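Side-chain contacts in DyP (PDB 3VXJ), which probably uses a bound heme b to carry out peroxidase reactions, as dye-decolorizing peroxidases do, and is held here in complex with 2,6-dimethoxyphenol: residues I49-A52 / A53-I56; Q12-L16 / V17-K21; S155-P158 / G159-G163; F71-T74 / G75-L79. One frame throughout, in Å; residues are numbered along the deposited sequence.

All four contacts are local and differ in how near they come to the heme. Contacts 1 and 2 adjoin, their centres about 7 Å apart: Thr50 O probably accepts a hydrogen bond from Gly13 N. Contact 4, at the far end of strand 65-71, has its centre about 25 Å from that of contact 1. Contact 3 is about 18 Å from contact 2 between centres, though their nearest atoms are about 5 Å apart. The side chain of Arg157 in contact 3 comes within about 10 Å of the heme, and Gly18 in contact 2 within about 12 Å, whereas contacts 1 and 4 are remote from the heme and dimethoxyphenol sites.

Contact 1. Residues I49-A52 / A53-I56; sequences ITSA and AILI
Ser51 is the N-cap of the short helix 52-55 and meets the first turn with both its side chain and its carbonyl. From CB, 3.9 Å from Ala53 N, the side chain turns so that OG sits between the backbone N and the carbonyl carbon (chi1 71°), folded back over the helix start. There OG accepts from Ile54 N at 3.2 Å, the capping bond, and its flank rests against Ala53 CB and Ile54 CG1. The carbonyl of the same residue takes the first regular helical bond, Leu55 N to Ser51 O, with an angle of 159° at the hydrogen. The bond from Ile54 N to Ser51 O is weak.

Thr50, one residue earlier, adds an apolar touch. Its side chain crosses those of Ile54 and Leu55 at about a right angle, while OG1 turns to Val67 N of strand 65-71. Phe66 of that strand also packs on Thr50 and Leu55, joining the helix to the edge of the sheet. At the C-terminal end Ile56 CG1 lies 3.5 Å from Ala52 O, and Ile56 N makes a weak bond to that oxygen. The methyl CG2 of Thr50 stands 3.7 Å from both Ile54 CG2 and Leu55 CD2.

Contact 2. Residues Q12-L16 / V17-K21; sequences QGDIL and VGMKK
Asp14 and Met19 meet with their side chains crossing at about a right angle, the carboxylate against the first part of the thioether chain. The carboxylate carbon of Asp14 lies anti to the backbone N (chi1 -160°), which carries OD1 toward the residues that follow the helix. OD1 accepts from Met19 N at 2.9 Å, met nearly along the C-O axis, with 158° at the hydrogen. The same oxygen lies 3.5 Å from both Gly18 CA and Met19 CG. Beyond CG the Met19 chain runs on extended, and it packs on Phe66 and Asn68 of strand 65-71.

Gly13 O grips the exit of the short helix through two amides. Val17 N approaches almost straight on at 3.0 Å, whereas Gly18 N, at 3.1 Å, is tilted 24° from the carbonyl plane. Gly18 then leaves helical geometry with positive phi; a side chain here would be jammed against the preceding carbonyl. Val17 sets its CB 3.6 Å from Gly13 O, while its side chain reaches Ala52 and Leu55 of helix 52-55.

Asp14 is buried, and both its oxygens are engaged: OD1 also bonds Ser330 OG and OD2 bonds Tyr359 OH. These links tie the helix exit to the second sheet, and the several donors around the carboxylate would probably stabilise its negative charge.

Contact 3. Residues S155-P158 / G159-G163; sequences SARP and GDQAG
Arg157 and Gln161 lie side by side and point the same way across a surface turn. Gln161 CB sits 3.6 Å above one guanidinium face, offset toward its rim, with Gln161 CG near NH2 on the same face. A bend at chi2 (-58°) brings the Gln161 amide back to the arginine, its plane 57° from that of the guanidinium. OE1 accepts from Arg157 NH1 at 2.9 Å, but the bond is weak, with only 130° at the hydrogen. The other end of the amide is engaged more squarely: Gln161 NE2 donates to Asp160 OD1 at 3.0 Å, almost in its own amide plane though from above the carboxylate plane.

The arginine's strongest partner lies beyond the turn: NH2 forms a salt bridge with Glu337 OE1, while NH1 gives a further weak bond to Glu165 O. In the backbone, Pro158 O accepts from Gln161 N at 3.1 Å, and Arg157 O receives a CA-H...O contact from Ala162 CA at 3.2 Å. A water accepts from Arg157 N at 2.8 Å and, weakly, from Gly163 N, bridging the two ends of the turn. An alanine in place of Gln161 would remove both hydrogen bonds of the side-chain amide, and would probably leave Asp160 OD1 without this donor and the guanidinium less firmly fixed in rotation.

The turn follows edge strand 146-155 of the first sheet. A backbone hydrogen bond joins Ser155 to Pro333, near the end of strand 328-334 of the second sheet, and Gly163 is joined to Asp171 by another, leading the chain toward the heme-binding residues at Gly172.

Contact 4. Residues F71-T74 / G75-L79; sequences FSNT and GLQAL
With chi1 at 72°, Ser72 OG stands between its own backbone N and carbonyl carbon, which sets it over the first turn of the helix; Phe71 instead has CG anti to the carbonyl carbon (chi1 -66°), sending its ring along the helix flank. Ser72 OG accepts from Gly75 N at 3.0 Å and also bonds Ile117 O. Regular helical bonds follow, from Leu76 N to Ser72 O at 3.1 Å, then from Gln77 N to Asn73 O at 3.0 Å and from Ala78 N to Thr74 O at 2.9 Å. Thr74 OG1 has its partner in Thr115 O.

Phe71 crosses both leucines at about a right angle. At the base of its side chain CB meets Leu76 CD2 at 3.7 Å, and farther out the ring atom CE1 meets Leu79 CD1 at 3.6 Å. Replacing Ser72 with an alanine would probably leave Gly75 N without its capping acceptor and Ile117 O without this hydroxyl partner.

Ile440 of helix 433-440 packs on Phe71 and both leucines, and Phe37 of helix 34-48 on Phe71 and Leu79. The arrangement is a serine N-cap where edge strand 65-71 passes into helix 73-78, within the ferredoxin-like alpha+beta fold of the DyP family.

Contact 1. Residues I49-A52 / A53-I56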
ATOM      1  N   ILE A  49     -20.756   7.842  -2.854  1.00 11.50           N
ATOM      2  CA  ILE A  49     -19.664   7.544  -1.918  1.00 11.19           C
ATOM      3  C   ILE A  49     -19.989   6.294  -1.105  1.00 11.43           C
ATOM      4  O   ILE A  49     -20.990   6.248  -0.383  1.00 12.76           O
ATOM      5  CB  ILE A  49     -19.293   8.747  -1.024  1.00 10.92           C
ATOM      6  CG1 ILE A  49     -18.764   9.921  -1.876  1.00 11.23           C
ATOM      7  CG2 ILE A  49     -18.271   8.328   0.053  1.00 11.36           C
ATOM      8  CD1 ILE A  49     -17.395   9.715  -2.554  1.00 10.68           C
ATOM      9  N   THR A  50     -19.125   5.293  -1.233  1.00 10.99           N
ATOM     10  CA  THR A  50     -19.370   3.951  -0.728  1.00 11.21           C
ATOM     11  C   THR A  50     -18.801   3.726   0.669  1.00 10.74           C
ATOM     12  O   THR A  50     -17.590   3.864   0.885  1.00 10.55           O
ATOM     13  CB  THR A  50     -18.780   2.920  -1.705  1.00 11.42           C
ATOM     14  OG1 THR A  50     -19.149   3.278  -3.046  1.00 12.21           O
ATOM     15  CG2 THR A  50     -19.296   1.533  -1.389  1.00 12.74           C
ATOM     16  N   SER A  51     -19.680   3.370   1.601  1.00 11.16           N
ATOM     17  CA  SER A  51     -19.305   3.111   2.984  1.00 11.49           C
ATOM     18  C   SER A  51     -18.770   1.699   3.216  1.00 11.70           C
ATOM     19  O   SER A  51     -18.967   0.799   2.390  1.00 11.68           O
ATOM     20  CB  SER A  51     -20.512   3.325   3.899  1.00 11.89           C
ATOM     21  OG  SER A  51     -21.473   2.293   3.709  1.00 13.66           O
ATOM     22  N   ALA A  52     -18.109   1.513   4.356  1.00 11.77           N
ATOM     23  CA  ALA A  52     -17.708   0.193   4.819  1.00 12.74           C
ATOM     24  C   ALA A  52     -18.912  -0.757   4.908  1.00 14.06           C
ATOM     25  O   ALA A  52     -18.804  -1.941   4.556  1.00 14.96           O
ATOM     26  CB  ALA A  52     -17.000   0.312   6.163  1.00 12.77           C
ATOM     27  N   ALA A  53     -20.058  -0.235   5.347  1.00 14.77           N
ATOM     28  CA  ALA A  53     -21.302  -1.023   5.408  1.00 16.34           C
ATOM     29  C   ALA A  53     -21.706  -1.611   4.052  1.00 17.01           C
ATOM     30  O   ALA A  53     -22.111  -2.777   3.977  1.00 17.87           O
ATOM     31  CB  ALA A  53     -22.443  -0.195   5.990  1.00 16.79           C
ATOM     32  N   ILE A  54     -21.598  -0.817   2.986  1.00 17.27           N
ATOM     33  CA  ILE A  54     -21.938  -1.298   1.640  1.00 18.51           C
ATOM     34  C   ILE A  54     -20.963  -2.387   1.183  1.00 18.78           C
ATOM     35  O   ILE A  54     -21.374  -3.385   0.591  1.00 19.29           O
ATOM     36  CB  ILE A  54     -22.033  -0.141   0.596  1.00 18.05           C
ATOM     37  CG1 ILE A  54     -23.206   0.799   0.922  1.00 19.32           C
ATOM     38  CG2 ILE A  54     -22.143  -0.684  -0.837  1.00 18.52           C
ATOM     39  CD1 ILE A  54     -24.599   0.190   0.803  1.00 23.10           C
ATOM     40  N   LEU A  55     -19.678  -2.201   1.487  1.00 21.40           N
ATOM     41  CA  LEU A  55     -18.647  -3.170   1.110  1.00 22.76           C
ATOM     42  C   LEU A  55     -18.786  -4.534   1.784  1.00 25.65           C
ATOM     43  O   LEU A  55     -18.268  -5.523   1.278  1.00 28.15           O
ATOM     44  CB  LEU A  55     -17.241  -2.611   1.349  1.00 23.98           C
ATOM     45  CG  LEU A  55     -16.808  -1.419   0.498  1.00 23.14           C
ATOM     46  CD1 LEU A  55     -15.292  -1.231   0.564  1.00 25.61           C
ATOM     47  CD2 LEU A  55     -17.254  -1.568  -0.926  1.00 24.78           C
ATOM     48  N   ILE A  56     -19.474  -4.583   2.922  1.00 26.78           N
ATOM     49  CA  ILE A  56     -19.717  -5.858   3.611  1.00 29.91           C
ATOM     50  C   ILE A  56     -21.138  -6.391   3.379  1.00 31.02           C
ATOM     51  O   ILE A  56     -21.539  -7.408   3.955  1.00 34.22           O
ATOM     52  CB  ILE A  56     -19.384  -5.789   5.134  1.00 31.24           C
ATOM     53  CG1 ILE A  56     -20.308  -4.803   5.863  1.00 30.69           C
ATOM     54  CG2 ILE A  56     -17.906  -5.433   5.347  1.00 32.70           C
ATOM     55  CD1 ILE A  56     -20.344  -4.981   7.376  1.00 34.59           C
TER

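Contact 2. Residues Q12-L16 / V17-K21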
ATOM      1  N   GLN A  12     -15.692   5.785   4.933  1.00  8.94           N
ATOM      2  CA  GLN A  12     -15.393   5.456   3.546  1.00  8.97           C
ATOM      3  C   GLN A  12     -14.790   4.049   3.442  1.00  8.55           C
ATOM      4  O   GLN A  12     -13.831   3.709   4.143  1.00  8.86           O
ATOM      5  CB  GLN A  12     -14.510   6.533   2.913  1.00  9.14           C
ATOM      6  CG  GLN A  12     -15.203   7.893   2.780  1.00  9.07           C
ATOM      7  CD  GLN A  12     -14.531   8.785   1.763  1.00  8.57           C
ATOM      8  OE1 GLN A  12     -14.458   8.439   0.588  1.00  9.96           O
ATOM      9  NE2 GLN A  12     -14.017   9.930   2.206  1.00  8.16           N
ATOM     10  N   GLY A  13     -15.383   3.226   2.579  1.00  9.09           N
ATOM     11  CA  GLY A  13     -15.163   1.788   2.634  1.00  9.59           C
ATOM     12  C   GLY A  13     -13.754   1.306   2.335  1.00  9.28           C
ATOM     13  O   GLY A  13     -13.333   0.282   2.866  1.00 10.22           O
ATOM     14  N   ASP A  14     -13.021   2.021   1.482  1.00  9.33           N
ATOM     15  CA  ASP A  14     -11.663   1.570   1.150  1.00  9.28           C
ATOM     16  C   ASP A  14     -10.716   1.583   2.351  1.00  9.78           C
ATOM     17  O   ASP A  14      -9.753   0.820   2.386  1.00  9.94           O
ATOM     18  CB  ASP A  14     -11.073   2.374  -0.008  1.00  8.99           C
ATOM     19  CG  ASP A  14      -9.918   1.659  -0.685  1.00  9.54           C
ATOM     20  OD1 ASP A  14     -10.055   0.452  -0.974  1.00  9.90           O
ATOM     21  OD2 ASP A  14      -8.862   2.298  -0.902  1.00  8.94           O
ATOM     22  N   ILE A  15     -11.016   2.433   3.336  1.00  9.17           N
ATOM     23  CA  ILE A  15     -10.171   2.568   4.519  1.00  9.92           C
ATOM     24  C   ILE A  15     -10.180   1.294   5.372  1.00 11.26           C
ATOM     25  O   ILE A  15      -9.131   0.807   5.784  1.00 12.50           O
ATOM     26  CB  ILE A  15     -10.629   3.737   5.407  1.00  9.69           C
ATOM     27  CG1 ILE A  15     -10.564   5.059   4.643  1.00  9.40           C
ATOM     28  CG2 ILE A  15      -9.769   3.810   6.663  1.00  9.51           C
ATOM     29  CD1 ILE A  15     -11.316   6.184   5.344  1.00  9.56           C
ATOM     30  N   LEU A  16     -11.378   0.768   5.629  1.00 12.78           N
ATOM     31  CA  LEU A  16     -11.572  -0.278   6.634  1.00 14.75           C
ATOM     32  C   LEU A  16     -11.696  -1.670   6.025  1.00 15.64           C
ATOM     33  O   LEU A  16     -11.211  -2.644   6.592  1.00 16.58           O
ATOM     34  CB  LEU A  16     -12.806   0.045   7.496  1.00 15.48           C
ATOM     35  CG  LEU A  16     -13.246  -0.885   8.631  1.00 18.26           C
ATOM     36  CD1 LEU A  16     -12.147  -1.016   9.669  1.00 19.17           C
ATOM     37  CD2 LEU A  16     -14.538  -0.384   9.271  1.00 19.95           C
ATOM     38  N   VAL A  17     -12.351  -1.752   4.870  1.00 15.35           N
ATOM     39  CA  VAL A  17     -12.687  -3.030   4.259  1.00 16.76           C
ATOM     40  C   VAL A  17     -11.839  -3.271   3.011  1.00 16.69           C
ATOM     41  O   VAL A  17     -11.369  -4.387   2.776  1.00 18.14           O
ATOM     42  CB  VAL A  17     -14.203  -3.096   3.929  1.00 17.05           C
ATOM     43  CG1 VAL A  17     -14.574  -4.443   3.320  1.00 18.48           C
ATOM     44  CG2 VAL A  17     -15.034  -2.834   5.182  1.00 18.22           C
ATOM     45  N   GLY A  18     -11.645  -2.218   2.223  1.00 15.38           N
ATOM     46  CA  GLY A  18     -10.919  -2.319   0.957  1.00 15.15           C
ATOM     47  C   GLY A  18     -11.877  -2.644  -0.171  1.00 15.42           C
ATOM     48  O   GLY A  18     -12.714  -3.543  -0.043  1.00 17.19           O
ATOM     49  N   MET A  19     -11.750  -1.927  -1.285  1.00 17.92           N
ATOM     50  CA  MET A  19     -12.656  -2.122  -2.421  1.00 17.83           C
ATOM     51  C   MET A  19     -12.550  -3.514  -3.043  1.00 18.62           C
ATOM     52  O   MET A  19     -13.567  -4.091  -3.444  1.00 18.82           O
ATOM     53  CB  MET A  19     -12.443  -1.044  -3.482  1.00 16.26           C
ATOM     54  CG  MET A  19     -12.908   0.339  -3.054  1.00 16.60           C
ATOM     55  SD  MET A  19     -12.749   1.527  -4.385  1.00 15.63           S
ATOM     56  CE  MET A  19     -13.426   2.985  -3.599  1.00 15.27           C
ATOM     57  N   LYS A  20     -11.334  -4.055  -3.108  1.00 19.02           N
ATOM     58  CA  LYS A  20     -11.083  -5.397  -3.676  1.00 19.62           C
ATOM     59  C   LYS A  20     -11.719  -5.586  -5.060  1.00 19.15           C
ATOM     60  O   LYS A  20     -12.148  -6.684  -5.418  1.00 19.65           O
ATOM     61  CB  LYS A  20     -11.550  -6.507  -2.725  1.00 21.27           C
ATOM     62  CG  LYS A  20     -10.885  -6.504  -1.360  1.00 22.52           C
ATOM     63  CD  LYS A  20     -11.251  -7.755  -0.577  1.00 26.44           C
ATOM     64  CE  LYS A  20     -10.864  -7.626   0.889  1.00 28.49           C
ATOM     65  NZ  LYS A  20      -9.407  -7.362   1.075  1.00 30.00           N
ATOM     66  N   LYS A  21     -11.774  -4.509  -5.832  1.00 17.85           N
ATOM     67  CA  LYS A  21     -12.306  -4.568  -7.183  1.00 17.46           C
ATOM     68  C   LYS A  21     -11.200  -4.857  -8.190  1.00 16.80           C
ATOM     69  O   LYS A  21     -10.045  -4.472  -7.981  1.00 16.90           O
ATOM     70  CB  LYS A  21     -13.025  -3.262  -7.534  1.00 17.13           C
ATOM     71  CG  LYS A  21     -14.379  -3.092  -6.857  1.00 18.26           C
ATOM     72  CD  LYS A  21     -15.429  -4.053  -7.401  1.00 20.33           C
ATOM     73  CE  LYS A  21     -16.806  -3.434  -7.311  1.00 22.66           C
ATOM     74  NZ  LYS A  21     -17.876  -4.366  -7.746  1.00 24.19           N
TER

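Contact 3. Residues S155-P158 / G159-G163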
ATOM      1  N   SER A 155      -5.385  -2.489 -12.676  1.00 11.24           N
ATOM      2  CA  SER A 155      -6.145  -3.705 -12.887  1.00 12.46           C
ATOM      3  C   SER A 155      -5.436  -4.873 -12.227  1.00 12.32           C
ATOM      4  O   SER A 155      -4.198  -4.982 -12.290  1.00 11.94           O
ATOM      5  CB  SER A 155      -6.313  -3.981 -14.383  1.00 13.55           C
ATOM      6  OG  SER A 155      -5.071  -3.918 -15.061  1.00 17.36           O
ATOM      7  N   ALA A 156      -6.222  -5.729 -11.584  1.00 12.17           N
ATOM      8  CA  ALA A 156      -5.741  -7.026 -11.135  1.00 12.33           C
ATOM      9  C   ALA A 156      -5.176  -7.803 -12.316  1.00 12.73           C
ATOM     10  O   ALA A 156      -5.618  -7.659 -13.462  1.00 12.99           O
ATOM     11  CB  ALA A 156      -6.845  -7.814 -10.452  1.00 13.33           C
ATOM     12  N   ARG A 157      -4.175  -8.615 -12.027  1.00 12.34           N
ATOM     13  CA  ARG A 157      -3.507  -9.388 -13.055  1.00 12.79           C
ATOM     14  C   ARG A 157      -4.391 -10.589 -13.437  1.00 13.53           C
ATOM     15  O   ARG A 157      -5.252 -10.995 -12.660  1.00 13.52           O
ATOM     16  CB  ARG A 157      -2.096  -9.764 -12.579  1.00 12.54           C
ATOM     17  CG  ARG A 157      -1.185  -8.532 -12.469  1.00 12.39           C
ATOM     18  CD  ARG A 157       0.259  -8.871 -12.108  1.00 12.36           C
ATOM     19  NE  ARG A 157       0.813  -9.800 -13.090  1.00 12.68           N
ATOM     20  CZ  ARG A 157       1.476 -10.913 -12.804  1.00 14.21           C
ATOM     21  NH1 ARG A 157       1.737 -11.237 -11.544  1.00 15.03           N
ATOM     22  NH2 ARG A 157       1.892 -11.693 -13.792  1.00 15.96           N
ATOM     23  N   PRO A 158      -4.213 -11.136 -14.654  1.00 14.63           N
ATOM     24  CA  PRO A 158      -5.163 -12.149 -15.129  1.00 15.31           C
ATOM     25  C   PRO A 158      -4.895 -13.575 -14.649  1.00 15.81           C
ATOM     26  O   PRO A 158      -3.797 -13.901 -14.193  1.00 15.14           O
ATOM     27  CB  PRO A 158      -5.014 -12.077 -16.653  1.00 16.18           C
ATOM     28  CG  PRO A 158      -3.632 -11.595 -16.872  1.00 16.06           C
ATOM     29  CD  PRO A 158      -3.322 -10.668 -15.732  1.00 15.27           C
ATOM     30  N   GLY A 159      -5.912 -14.424 -14.771  1.00 16.96           N
ATOM     31  CA  GLY A 159      -5.766 -15.849 -14.479  1.00 18.12           C
ATOM     32  C   GLY A 159      -5.347 -16.129 -13.048  1.00 18.42           C
ATOM     33  O   GLY A 159      -5.861 -15.507 -12.113  1.00 18.47           O
ATOM     34  N   ASP A 160      -4.397 -17.052 -12.878  1.00 19.66           N
ATOM     35  CA  ASP A 160      -3.910 -17.418 -11.539  1.00 19.92           C
ATOM     36  C   ASP A 160      -3.054 -16.333 -10.878  1.00 18.90           C
ATOM     37  O   ASP A 160      -2.634 -16.474  -9.725  1.00 19.78           O
ATOM     38  CB  ASP A 160      -3.177 -18.772 -11.556  1.00 21.29           C
ATOM     39  CG  ASP A 160      -1.952 -18.786 -12.475  1.00 23.25           C
ATOM     40  OD1 ASP A 160      -1.255 -17.757 -12.602  1.00 25.29           O
ATOM     41  OD2 ASP A 160      -1.666 -19.856 -13.059  1.00 27.76           O
ATOM     42  N   GLN A 161      -2.815 -15.251 -11.613  1.00 17.34           N
ATOM     43  CA  GLN A 161      -2.090 -14.099 -11.080  1.00 15.89           C
ATOM     44  C   GLN A 161      -3.013 -13.058 -10.462  1.00 15.08           C
ATOM     45  O   GLN A 161      -2.551 -12.013  -9.998  1.00 13.97           O
ATOM     46  CB  GLN A 161      -1.197 -13.480 -12.153  1.00 15.98           C
ATOM     47  CG  GLN A 161      -0.080 -14.413 -12.587  1.00 16.87           C
ATOM     48  CD  GLN A 161       0.794 -14.829 -11.411  1.00 17.48           C
ATOM     49  OE1 GLN A 161       1.514 -14.011 -10.845  1.00 17.54           O
ATOM     50  NE2 GLN A 161       0.712 -16.099 -11.025  1.00 19.43           N
ATOM     51  N   ALA A 162      -4.315 -13.342 -10.449  1.00 13.38           N
ATOM     52  CA  ALA A 162      -5.271 -12.465  -9.786  1.00 13.46           C
ATOM     53  C   ALA A 162      -4.872 -12.276  -8.320  1.00 12.83           C
ATOM     54  O   ALA A 162      -4.675 -13.244  -7.579  1.00 13.64           O
ATOM     55  CB  ALA A 162      -6.692 -13.020  -9.911  1.00 14.47           C
ATOM     56  N   GLY A 163      -4.727 -11.019  -7.915  1.00 12.04           N
ATOM     57  CA  GLY A 163      -4.300 -10.689  -6.565  1.00 11.45           C
ATOM     58  C   GLY A 163      -2.790 -10.570  -6.412  1.00 10.32           C
ATOM     59  O   GLY A 163      -2.310 -10.128  -5.373  1.00 11.41           O
TER
HETATM   60  O   HOH W   1      -3.544  -8.691  -9.249  1.00  5.14           O

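Contact 4. Residues F71-T74 / G75-L79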
ATOM      1  N   PHE A  71      -8.829  14.426   0.090  1.00  8.10           N
ATOM      2  CA  PHE A  71      -8.343  15.779  -0.173  1.00  8.02           C
ATOM      3  C   PHE A  71      -6.923  15.972   0.309  1.00  7.79           C
ATOM      4  O   PHE A  71      -6.544  15.472   1.361  1.00  8.05           O
ATOM      5  CB  PHE A  71      -9.240  16.811   0.525  1.00  8.57           C
ATOM      6  CG  PHE A  71     -10.628  16.854  -0.020  1.00  8.61           C
ATOM      7  CD1 PHE A  71     -10.923  17.630  -1.135  1.00  9.09           C
ATOM      8  CD2 PHE A  71     -11.632  16.080   0.547  1.00  9.78           C
ATOM      9  CE1 PHE A  71     -12.209  17.648  -1.668  1.00 10.88           C
ATOM     10  CE2 PHE A  71     -12.930  16.095   0.024  1.00 10.23           C
ATOM     11  CZ  PHE A  71     -13.210  16.885  -1.083  1.00 11.23           C
ATOM     12  N   SER A  72      -6.146  16.718  -0.460  1.00  7.59           N
ATOM     13  CA  SER A  72      -4.833  17.151  -0.028  1.00  7.46           C
ATOM     14  C   SER A  72      -5.004  18.385   0.851  1.00  7.88           C
ATOM     15  O   SER A  72      -6.088  18.945   0.946  1.00  8.66           O
ATOM     16  CB  SER A  72      -3.993  17.513  -1.246  1.00  7.32           C
ATOM     17  OG  SER A  72      -4.466  18.734  -1.792  1.00  7.65           O
ATOM     18  N   ASN A  73      -3.915  18.827   1.465  1.00  8.06           N
ATOM     19  CA  ASN A  73      -3.930  20.063   2.212  1.00  8.23           C
ATOM     20  C   ASN A  73      -4.345  21.251   1.342  1.00  8.59           C
ATOM     21  O   ASN A  73      -5.162  22.077   1.760  1.00  8.74           O
ATOM     22  CB  ASN A  73      -2.569  20.333   2.841  1.00  8.95           C
ATOM     23  CG  ASN A  73      -2.529  21.659   3.558  1.00 10.19           C
ATOM     24  OD1 ASN A  73      -3.112  21.811   4.625  1.00 14.22           O
ATOM     25  ND2 ASN A  73      -1.883  22.638   2.949  1.00 12.62           N
ATOM     26  N   THR A  74      -3.794  21.353   0.138  1.00  8.61           N
ATOM     27  CA  THR A  74      -4.153  22.491  -0.695  1.00  9.42           C
ATOM     28  C   THR A  74      -5.613  22.423  -1.144  1.00  9.39           C
ATOM     29  O   THR A  74      -6.241  23.455  -1.351  1.00 10.43           O
ATOM     30  CB  THR A  74      -3.218  22.667  -1.886  1.00  9.41           C
ATOM     31  OG1 THR A  74      -3.058  21.411  -2.558  1.00  9.99           O
ATOM     32  CG2 THR A  74      -1.859  23.159  -1.409  1.00 10.61           C
ATOM     33  N   GLY A  75      -6.156  21.210  -1.262  1.00  9.06           N
ATOM     34  CA  GLY A  75      -7.578  21.029  -1.564  1.00  9.35           C
ATOM     35  C   GLY A  75      -8.470  21.565  -0.461  1.00  9.43           C
ATOM     36  O   GLY A  75      -9.427  22.292  -0.730  1.00 10.24           O
ATOM     37  N   LEU A  76      -8.149  21.216   0.782  1.00  9.34           N
ATOM     38  CA  LEU A  76      -8.870  21.741   1.938  1.00 10.05           C
ATOM     39  C   LEU A  76      -8.775  23.264   1.982  1.00 10.66           C
ATOM     40  O   LEU A  76      -9.791  23.947   2.167  1.00 11.17           O
ATOM     41  CB  LEU A  76      -8.371  21.092   3.234  1.00 10.09           C
ATOM     42  CG  LEU A  76      -8.663  19.587   3.312  1.00  9.42           C
ATOM     43  CD1 LEU A  76      -8.113  19.008   4.609  1.00 12.15           C
ATOM     44  CD2 LEU A  76     -10.158  19.285   3.172  1.00 11.30           C
ATOM     45  N   GLN A  77      -7.577  23.801   1.754  1.00 11.00           N
ATOM     46  CA  GLN A  77      -7.387  25.253   1.714  1.00 12.33           C
ATOM     47  C   GLN A  77      -8.227  25.923   0.620  1.00 12.32           C
ATOM     48  O   GLN A  77      -8.834  26.975   0.858  1.00 12.64           O
ATOM     49  CB  GLN A  77      -5.910  25.602   1.534  1.00 12.98           C
ATOM     50  CG  GLN A  77      -5.036  25.243   2.721  1.00 15.97           C
ATOM     51  CD  GLN A  77      -3.578  25.589   2.495  1.00 20.49           C
ATOM     52  OE1 GLN A  77      -3.135  25.780   1.357  1.00 24.05           O
ATOM     53  NE2 GLN A  77      -2.820  25.667   3.581  1.00 22.94           N
ATOM     54  N   ALA A  78      -8.274  25.310  -0.566  1.00 11.86           N
ATOM     55  CA  ALA A  78      -9.059  25.833  -1.684  1.00 12.34           C
ATOM     56  C   ALA A  78     -10.539  25.895  -1.346  1.00 12.39           C
ATOM     57  O   ALA A  78     -11.277  26.727  -1.893  1.00 12.90           O
ATOM     58  CB  ALA A  78      -8.846  24.979  -2.921  1.00 12.77           C
ATOM     59  N   LEU A  79     -10.961  25.007  -0.449  1.00 11.95           N
ATOM     60  CA  LEU A  79     -12.350  24.914  -0.026  1.00 11.82           C
ATOM     61  C   LEU A  79     -12.634  25.683   1.265  1.00 12.72           C
ATOM     62  O   LEU A  79     -13.730  25.598   1.816  1.00 13.25           O
ATOM     63  CB  LEU A  79     -12.752  23.443   0.103  1.00 11.45           C
ATOM     64  CG  LEU A  79     -12.723  22.678  -1.229  1.00 10.19           C
ATOM     65  CD1 LEU A  79     -12.882  21.177  -1.029  1.00 11.59           C
ATOM     66  CD2 LEU A  79     -13.808  23.193  -2.173  1.00 11.86           C
TER